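Local coordinates for protein beta-N-acetylhexosaminidase (Thermotoga neapolitana, PDB 5BZA) that probably hydrolyses terminal non-reducing N-acetyl-D-hexosamine residues from N-acetyl-beta-D-hexosaminides, as a member of glycosyl hydrolase family 3, at residues L223-T229 / F264-G270; T425-I429 / S458-L462; P136-S141 / L192-R196. All coordinates share one frame; numbering follows the deposited sequence.

In the fold
The three contacts illustrate how alpha/beta domains are built by packing helices on one another and on sheets. Along the chain contact 3 closes first, contact 1 follows and contact 2 comes last, so none is nested in another. Contacts 3 and 1 both lie in the TIM-barrel-type N-terminal domain, where each joins two neighbouring outer helices separated in sequence by a strand of the parallel sheet; their centres are about 23 Å apart and they do not touch. Contact 2 lies in the separate C-terminal domain, on the opposite side of the chain's centre, about 53 Å from contact 1 and about 56 Å from contact 3 between centres, and packs a helix on the mixed sheet.

Contact 1: L223-T229 / F264-G270; sequences LSKKLIT and FFIEAGG
Leu223 O lies obliquely to the Phe264 ring, whereas one face of the Phe265 ring carries Gly270 CA, 3.4 Å above its plane and displaced toward the rim. The Leu223 and Phe264 side chains cross nearly at right angles, CB to CB at 3.6 Å, and the CD2 branch of Leu223 lies 3.9 Å from Phe265 CB.

Ala268 is the small residue at which the helices come together. Its CB lies 3.7 Å from Lys225 N, and the CD1 methyl of Ile228 approaches the same CB at 3.8 Å. The Ala268 carbonyl O takes a hydrogen bond of 2.8 Å from Thr229 OG1; the donor sits well above the carbonyl plane, 57° out of it. Thr229 can reach it because OG1 is anti to its own carbonyl carbon (chi1 -56°). Gly269, just after the helix, has positive phi and forms a Schellman motif.

A water is hydrogen-bonded to both Lys225 NZ and Glu267 OE1, although the position of OE1 is less certain; Lys301 is a further partner of this carboxylate. Ser224 caps the start of its helix by accepting from Leu227 N, and also bonds Asp217. The two helices, inclined at 44° in these segments and separated in sequence by strand 241-243, are neighbouring outer helices of a TIM-barrel-type fold.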
ATOM      1  N   LEU B 223     -27.160 -21.573   9.905  1.00 13.24           N
ATOM      2  CA  LEU B 223     -28.062 -22.648   9.487  1.00 17.23           C
ATOM      3  C   LEU B 223     -29.476 -22.525  10.051  1.00 16.17           C
ATOM      4  O   LEU B 223     -30.233 -23.484  10.015  1.00 14.28           O
ATOM      5  CB  LEU B 223     -27.485 -24.007   9.907  1.00 17.61           C
ATOM      6  CG  LEU B 223     -26.041 -24.183   9.439  1.00 17.21           C
ATOM      7  CD1 LEU B 223     -25.532 -25.550   9.865  1.00 17.48           C
ATOM      8  CD2 LEU B 223     -25.941 -23.969   7.943  1.00 19.63           C
ATOM      9  N   SER B 224     -29.812 -21.351  10.584  1.00 14.91           N
ATOM     10  CA  SER B 224     -31.071 -21.172  11.296  1.00 14.34           C
ATOM     11  C   SER B 224     -32.116 -20.417  10.483  1.00 14.21           C
ATOM     12  O   SER B 224     -32.003 -19.201  10.288  1.00 12.86           O
ATOM     13  CB  SER B 224     -30.826 -20.441  12.617  1.00 12.60           C
ATOM     14  OG  SER B 224     -32.050 -19.954  13.153  1.00 13.74           O
ATOM     15  N   LYS B 225     -33.145 -21.140  10.046  1.00 14.30           N
ATOM     16  CA  LYS B 225     -34.258 -20.547   9.303  1.00 16.35           C
ATOM     17  C   LYS B 225     -34.998 -19.509  10.148  1.00 16.96           C
ATOM     18  O   LYS B 225     -35.533 -18.519   9.643  1.00 15.93           O
ATOM     19  CB  LYS B 225     -35.249 -21.626   8.859  1.00 17.66           C
ATOM     20  CG  LYS B 225     -36.418 -21.067   8.052  1.00 18.68           C
ATOM     21  CD  LYS B 225     -37.348 -22.169   7.550  1.00 26.40           C
ATOM     22  CE  LYS B 225     -36.630 -23.229   6.704  1.00 24.88           C
ATOM     23  NZ  LYS B 225     -37.624 -24.134   6.016  1.00 26.14           N
ATOM     24  N   LYS B 226     -34.994 -19.703  11.452  1.00 18.06           N
ATOM     25  CA  LYS B 226     -35.674 -18.727  12.258  1.00 21.83           C
ATOM     26  C   LYS B 226     -34.899 -17.419  12.214  1.00 18.28           C
ATOM     27  O   LYS B 226     -35.459 -16.380  11.878  1.00 17.89           O
ATOM     28  CB  LYS B 226     -35.840 -19.236  13.680  1.00 17.46           C
ATOM     29  CG  LYS B 226     -36.555 -18.268  14.616  1.00 18.78           C
ATOM     30  CD  LYS B 226     -36.822 -18.942  15.966  1.00 23.76           C
ATOM     31  CE  LYS B 226     -37.650 -18.054  16.896  1.00 25.00           C
ATOM     32  NZ  LYS B 226     -38.858 -17.481  16.188  1.00 40.57           N
ATOM     33  N   LEU B 227     -33.598 -17.491  12.440  1.00 15.13           N
ATOM     34  CA  LEU B 227     -32.777 -16.286  12.505  1.00 16.75           C
ATOM     35  C   LEU B 227     -32.640 -15.614  11.127  1.00 13.23           C
ATOM     36  O   LEU B 227     -32.699 -14.393  11.037  1.00 11.80           O
ATOM     37  CB  LEU B 227     -31.386 -16.634  13.085  1.00 13.92           C
ATOM     38  CG  LEU B 227     -31.372 -16.805  14.618  1.00 10.28           C
ATOM     39  CD1 LEU B 227     -30.082 -17.431  15.139  1.00 12.93           C
ATOM     40  CD2 LEU B 227     -31.665 -15.513  15.332  1.00 13.65           C
ATOM     41  N   ILE B 228     -32.474 -16.379  10.053  1.00 15.60           N
ATOM     42  CA  ILE B 228     -32.260 -15.712   8.764  1.00 18.29           C
ATOM     43  C   ILE B 228     -33.592 -15.341   8.082  1.00 15.98           C
ATOM     44  O   ILE B 228     -33.725 -14.246   7.549  1.00 16.23           O
ATOM     45  CB  ILE B 228     -31.379 -16.567   7.818  1.00 12.79           C
ATOM     46  CG1 ILE B 228     -30.038 -16.859   8.458  1.00 12.50           C
ATOM     47  CG2 ILE B 228     -31.180 -15.873   6.453  1.00 15.95           C
ATOM     48  CD1 ILE B 228     -29.278 -17.915   7.696  1.00 12.85           C
ATOM     49  N   THR B 229     -34.605 -16.217   8.113  1.00 21.17           N
ATOM     50  CA  THR B 229     -35.874 -15.838   7.460  1.00 19.41           C
ATOM     51  C   THR B 229     -36.772 -15.004   8.383  1.00 17.98           C
ATOM     52  O   THR B 229     -37.172 -13.889   8.028  1.00 19.69           O
ATOM     53  CB  THR B 229     -36.712 -17.051   6.976  1.00 20.26           C
ATOM     54  OG1 THR B 229     -35.940 -17.877   6.098  1.00 19.67           O
ATOM     55  CG2 THR B 229     -37.952 -16.543   6.213  1.00 19.88           C
ATOM     56  N   PHE B 264     -29.232 -26.625   5.062  1.00 17.69           N
ATOM     57  CA  PHE B 264     -29.766 -25.740   6.083  1.00 21.18           C
ATOM     58  C   PHE B 264     -29.553 -24.277   5.649  1.00 19.45           C
ATOM     59  O   PHE B 264     -30.491 -23.482   5.686  1.00 15.85           O
ATOM     60  CB  PHE B 264     -29.116 -25.992   7.444  1.00 14.87           C
ATOM     61  CG  PHE B 264     -29.682 -27.182   8.200  1.00 21.80           C
ATOM     62  CD1 PHE B 264     -31.039 -27.447   8.182  1.00 20.10           C
ATOM     63  CD2 PHE B 264     -28.834 -28.033   8.931  1.00 19.34           C
ATOM     64  CE1 PHE B 264     -31.561 -28.534   8.895  1.00 20.22           C
ATOM     65  CE2 PHE B 264     -29.329 -29.123   9.626  1.00 20.05           C
ATOM     66  CZ  PHE B 264     -30.711 -29.376   9.625  1.00 18.61           C
ATOM     67  N   PHE B 265     -28.333 -23.929   5.231  1.00 15.53           N
ATOM     68  CA  PHE B 265     -28.065 -22.535   4.899  1.00 15.28           C
ATOM     69  C   PHE B 265     -28.988 -22.034   3.785  1.00 15.06           C
ATOM     70  O   PHE B 265     -29.594 -20.966   3.903  1.00 13.62           O
ATOM     71  CB  PHE B 265     -26.602 -22.358   4.500  1.00 13.93           C
ATOM     72  CG  PHE B 265     -26.273 -20.985   3.987  1.00 13.46           C
ATOM     73  CD1 PHE B 265     -26.082 -19.921   4.859  1.00  9.30           C
ATOM     74  CD2 PHE B 265     -26.169 -20.753   2.617  1.00 13.78           C
ATOM     75  CE1 PHE B 265     -25.767 -18.650   4.361  1.00 12.17           C
ATOM     76  CE2 PHE B 265     -25.848 -19.481   2.123  1.00 11.80           C
ATOM     77  CZ  PHE B 265     -25.645 -18.436   2.993  1.00 11.26           C
ATOM     78  N   ILE B 266     -29.121 -22.793   2.709  1.00 15.60           N
ATOM     79  CA  ILE B 266     -29.915 -22.273   1.597  1.00 17.31           C
ATOM     80  C   ILE B 266     -31.414 -22.284   1.920  1.00 17.44           C
ATOM     81  O   ILE B 266     -32.143 -21.312   1.651  1.00 20.02           O
ATOM     82  CB  ILE B 266     -29.621 -23.055   0.310  1.00 17.02           C
ATOM     83  CG1 ILE B 266     -28.175 -22.772  -0.129  1.00 19.24           C
ATOM     84  CG2 ILE B 266     -30.547 -22.603  -0.816  1.00 15.89           C
ATOM     85  CD1 ILE B 266     -27.908 -21.300  -0.463  1.00 15.89           C
ATOM     86  N   GLU B 267     -31.861 -23.368   2.540  1.00 18.36           N
ATOM     87  CA  GLU B 267     -33.249 -23.459   2.971  1.00 20.56           C
ATOM     88  C   GLU B 267     -33.561 -22.373   4.013  1.00 22.74           C
ATOM     89  O   GLU B 267     -34.732 -22.003   4.184  1.00 25.22           O
ATOM     90  CB  GLU B 267     -33.551 -24.860   3.489  1.00 21.88           C
ATOM     91  CG  GLU B 267     -33.754 -25.848   2.344  1.00 22.57           C
ATOM     92  CD  GLU B 267     -34.975 -25.490   1.484  1.00 28.27           C
ATOM     93  OE1 GLU B 267     -36.070 -25.289   2.056  1.00 32.29           O
ATOM     94  OE2 GLU B 267     -34.847 -25.388   0.246  1.00 28.78           O
ATOM     95  N   ALA B 268     -32.528 -21.931   4.747  1.00 17.79           N
ATOM     96  CA  ALA B 268     -32.648 -20.886   5.770  1.00 16.02           C
ATOM     97  C   ALA B 268     -32.825 -19.496   5.188  1.00 15.56           C
ATOM     98  O   ALA B 268     -33.224 -18.563   5.887  1.00 17.59           O
ATOM     99  CB  ALA B 268     -31.470 -20.908   6.713  1.00 16.04           C
ATOM    100  N   GLY B 269     -32.520 -19.339   3.911  1.00 16.56           N
ATOM    101  CA  GLY B 269     -32.671 -18.035   3.297  1.00 13.22           C
ATOM    102  C   GLY B 269     -31.328 -17.447   2.952  1.00 11.51           C
ATOM    103  O   GLY B 269     -31.253 -16.324   2.522  1.00 13.02           O
ATOM    104  N   GLY B 270     -30.269 -18.224   3.121  1.00 13.33           N
ATOM    105  CA  GLY B 270     -28.958 -17.780   2.685  1.00 16.60           C
ATOM    106  C   GLY B 270     -28.757 -17.727   1.167  1.00 15.45           C
ATOM    107  O   GLY B 270     -29.393 -18.470   0.417  1.00 20.32           O
TER
HETATM  108  O   HOH W   1     -36.412 -26.332   4.566  1.00 31.36           O

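Contact 2: T425-I429 / S458-L462; sequences TIYFI and SFQHL
Apolar contacts dominate the meeting of Ile426 and Phe428 with Ser458, Phe459 and Leu462. Ile426 and Leu462 reach toward each other tip to tip, methyl CD1 of the isoleucine 4.0 Å from CD2 of the leucine. That same CD2 branch also lies at the edge of the Phe428 ring, close to its plane and 3.9 Å from CZ, so a single methyl is shared by two residues of the strand. In Leu462, chi1 of -171° (CG anti to the backbone N) and chi2 of 57° together bring CD2 within touch of both Ile426 and Phe428.

The aromatic pair forms a second group. Phe428 and Phe459 have ring centroids 5.6 Å apart and planes inclined at 73°, an oblique meeting in which Phe459 CE1 comes to 3.7 Å from Phe428 CE2. Further rings extend the cluster: Phe403 stacks on Phe428, and Phe378 meets Phe459 edge-to-face.

Ser458 brings the one polar side chain among the touching residues. Its OG stands at the rim of the Phe428 ring, near the ring plane and 3.4 Å from CE2, but no hydrogen bond crosses between the segments. OG lies between the backbone N and the carbonyl carbon, and its hydrogen bond is with Val455 O, one turn earlier in the same helix. The hydroxyl is therefore satisfied although buried.

Alternate strand residues Ile426 and Phe428 face the helix, while backbone hydrogen bonds join strand 425-429 to strands 399-404 and 443-446 on its two sides. Phe459 also touches helix 364-377, so that helices 452-463 and 364-377 pack together on one face of the mixed sheet, as in the alpha/beta sandwich C-terminal domains of family 3 hydrolases.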
ATOM      1  N   THR B 425      22.583 -23.219 -20.606  1.00 19.22           N
ATOM      2  CA  THR B 425      22.509 -21.989 -19.826  1.00 17.76           C
ATOM      3  C   THR B 425      21.486 -21.093 -20.487  1.00 20.78           C
ATOM      4  O   THR B 425      21.432 -20.995 -21.710  1.00 21.54           O
ATOM      5  CB  THR B 425      23.841 -21.256 -19.716  1.00 18.79           C
ATOM      6  OG1 THR B 425      24.776 -22.094 -19.042  1.00 19.13           O
ATOM      7  CG2 THR B 425      23.676 -19.953 -18.924  1.00 15.79           C
ATOM      8  N   ILE B 426      20.626 -20.493 -19.667  1.00 23.38           N
ATOM      9  CA  ILE B 426      19.673 -19.505 -20.149  1.00 20.35           C
ATOM     10  C   ILE B 426      20.037 -18.197 -19.500  1.00 19.97           C
ATOM     11  O   ILE B 426      20.198 -18.125 -18.264  1.00 15.86           O
ATOM     12  CB  ILE B 426      18.224 -19.893 -19.830  1.00 17.60           C
ATOM     13  CG1 ILE B 426      17.937 -21.295 -20.376  1.00 18.28           C
ATOM     14  CG2 ILE B 426      17.255 -18.908 -20.469  1.00 19.53           C
ATOM     15  CD1 ILE B 426      16.492 -21.723 -20.237  1.00 18.54           C
ATOM     16  N   TYR B 427      20.194 -17.176 -20.349  1.00 18.25           N
ATOM     17  CA  TYR B 427      20.574 -15.854 -19.901  1.00 15.61           C
ATOM     18  C   TYR B 427      19.330 -15.014 -19.732  1.00 18.29           C
ATOM     19  O   TYR B 427      18.569 -14.791 -20.693  1.00 17.67           O
ATOM     20  CB  TYR B 427      21.544 -15.182 -20.891  1.00 18.77           C
ATOM     21  CG  TYR B 427      22.864 -15.890 -20.915  1.00 18.07           C
ATOM     22  CD1 TYR B 427      23.828 -15.602 -19.954  1.00 19.27           C
ATOM     23  CD2 TYR B 427      23.142 -16.867 -21.871  1.00 19.54           C
ATOM     24  CE1 TYR B 427      25.017 -16.264 -19.925  1.00 19.21           C
ATOM     25  CE2 TYR B 427      24.367 -17.547 -21.863  1.00 18.00           C
ATOM     26  CZ  TYR B 427      25.291 -17.235 -20.888  1.00 20.57           C
ATOM     27  OH  TYR B 427      26.509 -17.877 -20.857  1.00 19.46           O
ATOM     28  N   PHE B 428      19.126 -14.551 -18.504  1.00 14.30           N
ATOM     29  CA  PHE B 428      18.024 -13.652 -18.233  1.00 17.35           C
ATOM     30  C   PHE B 428      18.601 -12.259 -18.134  1.00 16.81           C
ATOM     31  O   PHE B 428      19.248 -11.921 -17.137  1.00 19.12           O
ATOM     32  CB  PHE B 428      17.270 -14.043 -16.933  1.00 15.68           C
ATOM     33  CG  PHE B 428      16.527 -15.360 -17.018  1.00 17.75           C
ATOM     34  CD1 PHE B 428      17.205 -16.570 -16.911  1.00 19.96           C
ATOM     35  CD2 PHE B 428      15.135 -15.388 -17.168  1.00 17.76           C
ATOM     36  CE1 PHE B 428      16.513 -17.799 -16.977  1.00 18.39           C
ATOM     37  CE2 PHE B 428      14.435 -16.616 -17.237  1.00 13.97           C
ATOM     38  CZ  PHE B 428      15.128 -17.814 -17.148  1.00 17.12           C
ATOM     39  N   ILE B 429      18.380 -11.442 -19.158  1.00 16.06           N
ATOM     40  CA  ILE B 429      18.910 -10.088 -19.103  1.00 19.80           C
ATOM     41  C   ILE B 429      17.881  -9.173 -18.487  1.00 17.33           C
ATOM     42  O   ILE B 429      16.885  -8.830 -19.112  1.00 16.30           O
ATOM     43  CB  ILE B 429      19.389  -9.553 -20.493  1.00 21.80           C
ATOM     44  CG1 ILE B 429      20.762 -10.163 -20.827  1.00 22.27           C
ATOM     45  CG2 ILE B 429      19.691  -8.066 -20.382  1.00 23.50           C
ATOM     46  CD1 ILE B 429      20.757 -11.364 -21.736  1.00 22.59           C
ATOM     47  N   SER B 458       8.585 -14.206 -16.947  1.00 17.73           N
ATOM     48  CA  SER B 458       9.618 -14.761 -17.832  1.00 18.29           C
ATOM     49  C   SER B 458       9.624 -16.291 -17.686  1.00 20.37           C
ATOM     50  O   SER B 458       9.743 -17.004 -18.698  1.00 17.05           O
ATOM     51  CB  SER B 458      10.992 -14.128 -17.555  1.00 15.77           C
ATOM     52  OG  SER B 458      11.712 -14.753 -16.505  1.00 15.74           O
ATOM     53  N   PHE B 459       9.423 -16.801 -16.463  1.00 16.19           N
ATOM     54  CA  PHE B 459       9.347 -18.253 -16.290  1.00 13.18           C
ATOM     55  C   PHE B 459       8.114 -18.792 -17.009  1.00 17.21           C
ATOM     56  O   PHE B 459       8.168 -19.848 -17.673  1.00 18.68           O
ATOM     57  CB  PHE B 459       9.346 -18.649 -14.811  1.00 10.16           C
ATOM     58  CG  PHE B 459      10.597 -18.261 -14.089  1.00 11.48           C
ATOM     59  CD1 PHE B 459      11.831 -18.313 -14.735  1.00 12.24           C
ATOM     60  CD2 PHE B 459      10.552 -17.822 -12.784  1.00 11.87           C
ATOM     61  CE1 PHE B 459      12.979 -17.943 -14.089  1.00 14.44           C
ATOM     62  CE2 PHE B 459      11.710 -17.454 -12.116  1.00 11.12           C
ATOM     63  CZ  PHE B 459      12.929 -17.518 -12.768  1.00 12.71           C
ATOM     64  N   GLN B 460       7.003 -18.070 -16.894  1.00 20.32           N
ATOM     65  CA  GLN B 460       5.775 -18.499 -17.577  1.00 22.44           C
ATOM     66  C   GLN B 460       5.957 -18.597 -19.084  1.00 22.78           C
ATOM     67  O   GLN B 460       5.524 -19.577 -19.731  1.00 21.95           O
ATOM     68  CB  GLN B 460       4.623 -17.541 -17.282  1.00 23.56           C
ATOM     69  CG  GLN B 460       3.887 -17.802 -15.972  1.00 22.90           C
ATOM     70  CD  GLN B 460       2.591 -17.007 -15.869  1.00 25.28           C
ATOM     71  OE1 GLN B 460       2.473 -15.918 -16.438  1.00 27.68           O
ATOM     72  NE2 GLN B 460       1.604 -17.557 -15.141  1.00 26.11           N
ATOM     73  N   HIS B 461       6.621 -17.587 -19.634  1.00 21.64           N
ATOM     74  CA  HIS B 461       6.829 -17.500 -21.074  1.00 26.04           C
ATOM     75  C   HIS B 461       7.767 -18.594 -21.528  1.00 25.17           C
ATOM     76  O   HIS B 461       7.563 -19.222 -22.559  1.00 22.31           O
ATOM     77  CB  HIS B 461       7.361 -16.121 -21.462  1.00 28.26           C
ATOM     78  CG  HIS B 461       6.280 -15.188 -21.911  1.00 38.61           C
ATOM     79  ND1 HIS B 461       5.743 -15.227 -23.181  1.00 44.53           N
ATOM     80  CD2 HIS B 461       5.623 -14.201 -21.258  1.00 34.60           C
ATOM     81  CE1 HIS B 461       4.782 -14.326 -23.279  1.00 42.56           C
ATOM     82  NE2 HIS B 461       4.696 -13.682 -22.129  1.00 43.17           N
ATOM     83  N   LEU B 462       8.782 -18.821 -20.712  1.00 19.03           N
ATOM     84  CA  LEU B 462       9.763 -19.845 -20.957  1.00 19.65           C
ATOM     85  C   LEU B 462       9.092 -21.182 -21.106  1.00 22.96           C
ATOM     86  O   LEU B 462       9.300 -21.871 -22.111  1.00 25.75           O
ATOM     87  CB  LEU B 462      10.768 -19.885 -19.811  1.00 20.42           C
ATOM     88  CG  LEU B 462      12.000 -20.761 -19.979  1.00 24.11           C
ATOM     89  CD1 LEU B 462      12.736 -20.306 -21.241  1.00 22.86           C
ATOM     90  CD2 LEU B 462      12.908 -20.628 -18.758  1.00 20.48           C
TER

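Contact 3: P136-S141 / L192-R196; sequences PEVVAS and LPFRR
Glu137 and Arg196 tie together two neighbouring outer helices of the TIM-barrel-type domain, separated in sequence by strand 156-162 and running at 31° to each other in these segments. Arg196 NH2 donates to Glu137 OE2 in a hydrogen-bonded salt bridge. The modelled Arg196 NH2 to Glu137 OE2 distance of 2.3 Å is very short, so its detail is doubtful. The carboxylate meets the guanidinium at its edge, the two planes 30° apart, while Ala140 CB sits over one guanidinium face. Bends at chi2 and chi3 of Arg196 lay that face against the alanine methyl.

Backbone groups are served within each helix and by solvent. Ala140 N bonds Pro136 O, Ser141 N bonds Glu137 O and Arg196 N bonds Leu192 O; Glu137 N instead finds the carboxylate of Asp135. A water oxygen lies 3.0 Å from Ala140 O and 3.1 Å from Pro193 O and donates to both, bridging the helices on the side away from the salt bridge.

Between these polar links the apolar packing is close. Ala140 and Pro193 have their CA atoms 3.8 Å apart, and Leu192 CD2 reaches Pro136 CB at 3.5 Å. Deeper in, the Pro193 ring crosses Val139 at a slant, with its CG 3.6 Å from the valine CG1 methyl.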
ATOM      1  N   PRO B 136     -24.443  -0.273  22.232  1.00 14.23           N
ATOM      2  CA  PRO B 136     -25.041  -0.517  20.900  1.00 16.22           C
ATOM      3  C   PRO B 136     -25.204   0.755  20.059  1.00 16.09           C
ATOM      4  O   PRO B 136     -25.135   0.690  18.829  1.00 14.32           O
ATOM      5  CB  PRO B 136     -26.421  -1.129  21.227  1.00 10.68           C
ATOM      6  CG  PRO B 136     -26.246  -1.747  22.612  1.00  9.83           C
ATOM      7  CD  PRO B 136     -25.292  -0.812  23.330  1.00 11.83           C
ATOM      8  N   GLU B 137     -25.447   1.894  20.695  1.00 13.99           N
ATOM      9  CA  GLU B 137     -25.647   3.094  19.912  1.00 17.69           C
ATOM     10  C   GLU B 137     -24.319   3.586  19.283  1.00 18.70           C
ATOM     11  O   GLU B 137     -24.292   4.085  18.142  1.00 16.99           O
ATOM     12  CB  GLU B 137     -26.308   4.178  20.741  1.00 16.94           C
ATOM     13  CG  GLU B 137     -27.692   4.431  20.227  1.00 19.93           C
ATOM     14  CD  GLU B 137     -27.688   5.075  18.829  1.00 43.54           C
ATOM     15  OE1 GLU B 137     -26.661   5.653  18.385  1.00 56.06           O
ATOM     16  OE2 GLU B 137     -28.729   4.965  18.147  1.00 43.29           O
ATOM     17  N   VAL B 138     -23.238   3.452  20.046  1.00 15.61           N
ATOM     18  CA  VAL B 138     -21.913   3.823  19.572  1.00 17.05           C
ATOM     19  C   VAL B 138     -21.526   2.937  18.398  1.00 15.08           C
ATOM     20  O   VAL B 138     -21.006   3.419  17.356  1.00 14.75           O
ATOM     21  CB  VAL B 138     -20.859   3.706  20.721  1.00 15.58           C
ATOM     22  CG1 VAL B 138     -19.407   3.929  20.196  1.00 11.16           C
ATOM     23  CG2 VAL B 138     -21.175   4.729  21.807  1.00 16.05           C
ATOM     24  N   VAL B 139     -21.766   1.638  18.565  1.00 13.06           N
ATOM     25  CA  VAL B 139     -21.500   0.659  17.503  1.00 12.41           C
ATOM     26  C   VAL B 139     -22.366   0.969  16.284  1.00 15.48           C
ATOM     27  O   VAL B 139     -21.912   0.883  15.130  1.00 14.60           O
ATOM     28  CB  VAL B 139     -21.750  -0.801  18.000  1.00 14.74           C
ATOM     29  CG1 VAL B 139     -21.660  -1.860  16.871  1.00 12.79           C
ATOM     30  CG2 VAL B 139     -20.811  -1.142  19.110  1.00 13.87           C
ATOM     31  N   ALA B 140     -23.612   1.345  16.521  1.00 13.82           N
ATOM     32  CA  ALA B 140     -24.506   1.649  15.409  1.00 11.98           C
ATOM     33  C   ALA B 140     -24.038   2.864  14.595  1.00 11.39           C
ATOM     34  O   ALA B 140     -24.093   2.814  13.371  1.00  9.73           O
ATOM     35  CB  ALA B 140     -25.954   1.854  15.908  1.00 10.82           C
ATOM     36  N   SER B 141     -23.638   3.957  15.254  1.00 12.36           N
ATOM     37  CA  SER B 141     -23.281   5.162  14.495  1.00 14.20           C
ATOM     38  C   SER B 141     -21.935   4.949  13.766  1.00 12.01           C
ATOM     39  O   SER B 141     -21.786   5.309  12.591  1.00 10.65           O
ATOM     40  CB  SER B 141     -23.247   6.428  15.382  1.00 17.30           C
ATOM     41  OG  SER B 141     -22.210   6.444  16.350  1.00 15.42           O
ATOM     42  N   LEU B 192     -29.069  -3.833  17.066  1.00 10.76           N
ATOM     43  CA  LEU B 192     -29.310  -2.405  16.843  1.00 13.64           C
ATOM     44  C   LEU B 192     -28.411  -1.822  15.704  1.00 13.73           C
ATOM     45  O   LEU B 192     -28.912  -1.096  14.820  1.00 14.17           O
ATOM     46  CB  LEU B 192     -29.093  -1.618  18.149  1.00 10.41           C
ATOM     47  CG  LEU B 192     -29.279  -0.100  18.038  1.00 12.60           C
ATOM     48  CD1 LEU B 192     -30.745   0.265  17.783  1.00 15.46           C
ATOM     49  CD2 LEU B 192     -28.704   0.692  19.222  1.00 12.92           C
ATOM     50  N   PRO B 193     -27.101  -2.153  15.703  1.00 10.26           N
ATOM     51  CA  PRO B 193     -26.274  -1.613  14.618  1.00 11.90           C
ATOM     52  C   PRO B 193     -26.652  -2.219  13.256  1.00 12.18           C
ATOM     53  O   PRO B 193     -26.633  -1.493  12.232  1.00 12.38           O
ATOM     54  CB  PRO B 193     -24.838  -1.995  15.040  1.00 10.40           C
ATOM     55  CG  PRO B 193     -24.977  -3.018  16.077  1.00 11.95           C
ATOM     56  CD  PRO B 193     -26.280  -2.834  16.730  1.00 11.34           C
ATOM     57  N   PHE B 194     -27.004  -3.511  13.228  1.00 12.08           N
ATOM     58  CA  PHE B 194     -27.536  -4.113  11.989  1.00  9.01           C
ATOM     59  C   PHE B 194     -28.800  -3.383  11.460  1.00 13.35           C
ATOM     60  O   PHE B 194     -28.938  -3.129  10.245  1.00 10.04           O
ATOM     61  CB  PHE B 194     -27.800  -5.605  12.171  1.00  8.46           C
ATOM     62  CG  PHE B 194     -26.539  -6.439  12.358  1.00  8.27           C
ATOM     63  CD1 PHE B 194     -25.977  -6.613  13.624  1.00  9.69           C
ATOM     64  CD2 PHE B 194     -25.945  -7.078  11.280  1.00  7.50           C
ATOM     65  CE1 PHE B 194     -24.817  -7.380  13.797  1.00  9.52           C
ATOM     66  CE2 PHE B 194     -24.789  -7.852  11.450  1.00 10.96           C
ATOM     67  CZ  PHE B 194     -24.231  -8.002  12.724  1.00 11.61           C
ATOM     68  N   ARG B 195     -29.726  -3.089  12.379  1.00 13.59           N
ATOM     69  CA  ARG B 195     -30.948  -2.364  12.079  1.00 11.32           C
ATOM     70  C   ARG B 195     -30.626  -0.975  11.512  1.00 12.54           C
ATOM     71  O   ARG B 195     -31.297  -0.482  10.586  1.00 14.49           O
ATOM     72  CB  ARG B 195     -31.825  -2.269  13.340  1.00  9.85           C
ATOM     73  CG  ARG B 195     -32.450  -3.624  13.746  1.00 13.65           C
ATOM     74  CD  ARG B 195     -33.004  -3.693  15.202  1.00 16.95           C
ATOM     75  NE  ARG B 195     -33.991  -2.662  15.477  1.00 14.72           N
ATOM     76  CZ  ARG B 195     -34.149  -2.076  16.663  1.00 21.93           C
ATOM     77  NH1 ARG B 195     -33.398  -2.442  17.708  1.00 18.17           N
ATOM     78  NH2 ARG B 195     -35.071  -1.127  16.812  1.00 22.89           N
ATOM     79  N   ARG B 196     -29.615  -0.342  12.082  1.00 11.90           N
ATOM     80  CA  ARG B 196     -29.184   0.980  11.631  1.00 14.97           C
ATOM     81  C   ARG B 196     -28.759   0.942  10.162  1.00 10.83           C
ATOM     82  O   ARG B 196     -29.118   1.846   9.357  1.00  8.31           O
ATOM     83  CB  ARG B 196     -28.033   1.513  12.504  1.00 12.85           C
ATOM     84  CG  ARG B 196     -27.588   2.986  12.167  1.00 10.28           C
ATOM     85  CD  ARG B 196     -28.689   4.021  12.455  1.00 12.16           C
ATOM     86  NE  ARG B 196     -29.257   3.852  13.800  1.00 14.17           N
ATOM     87  CZ  ARG B 196     -28.715   4.296  14.933  1.00 14.75           C
ATOM     88  NH1 ARG B 196     -27.578   4.995  14.903  1.00  9.75           N
ATOM     89  NH2 ARG B 196     -29.338   4.059  16.096  1.00 10.95           N
TER
HETATM   90  O   HOH W   2     -23.917   0.051  12.310  1.00 14.38           O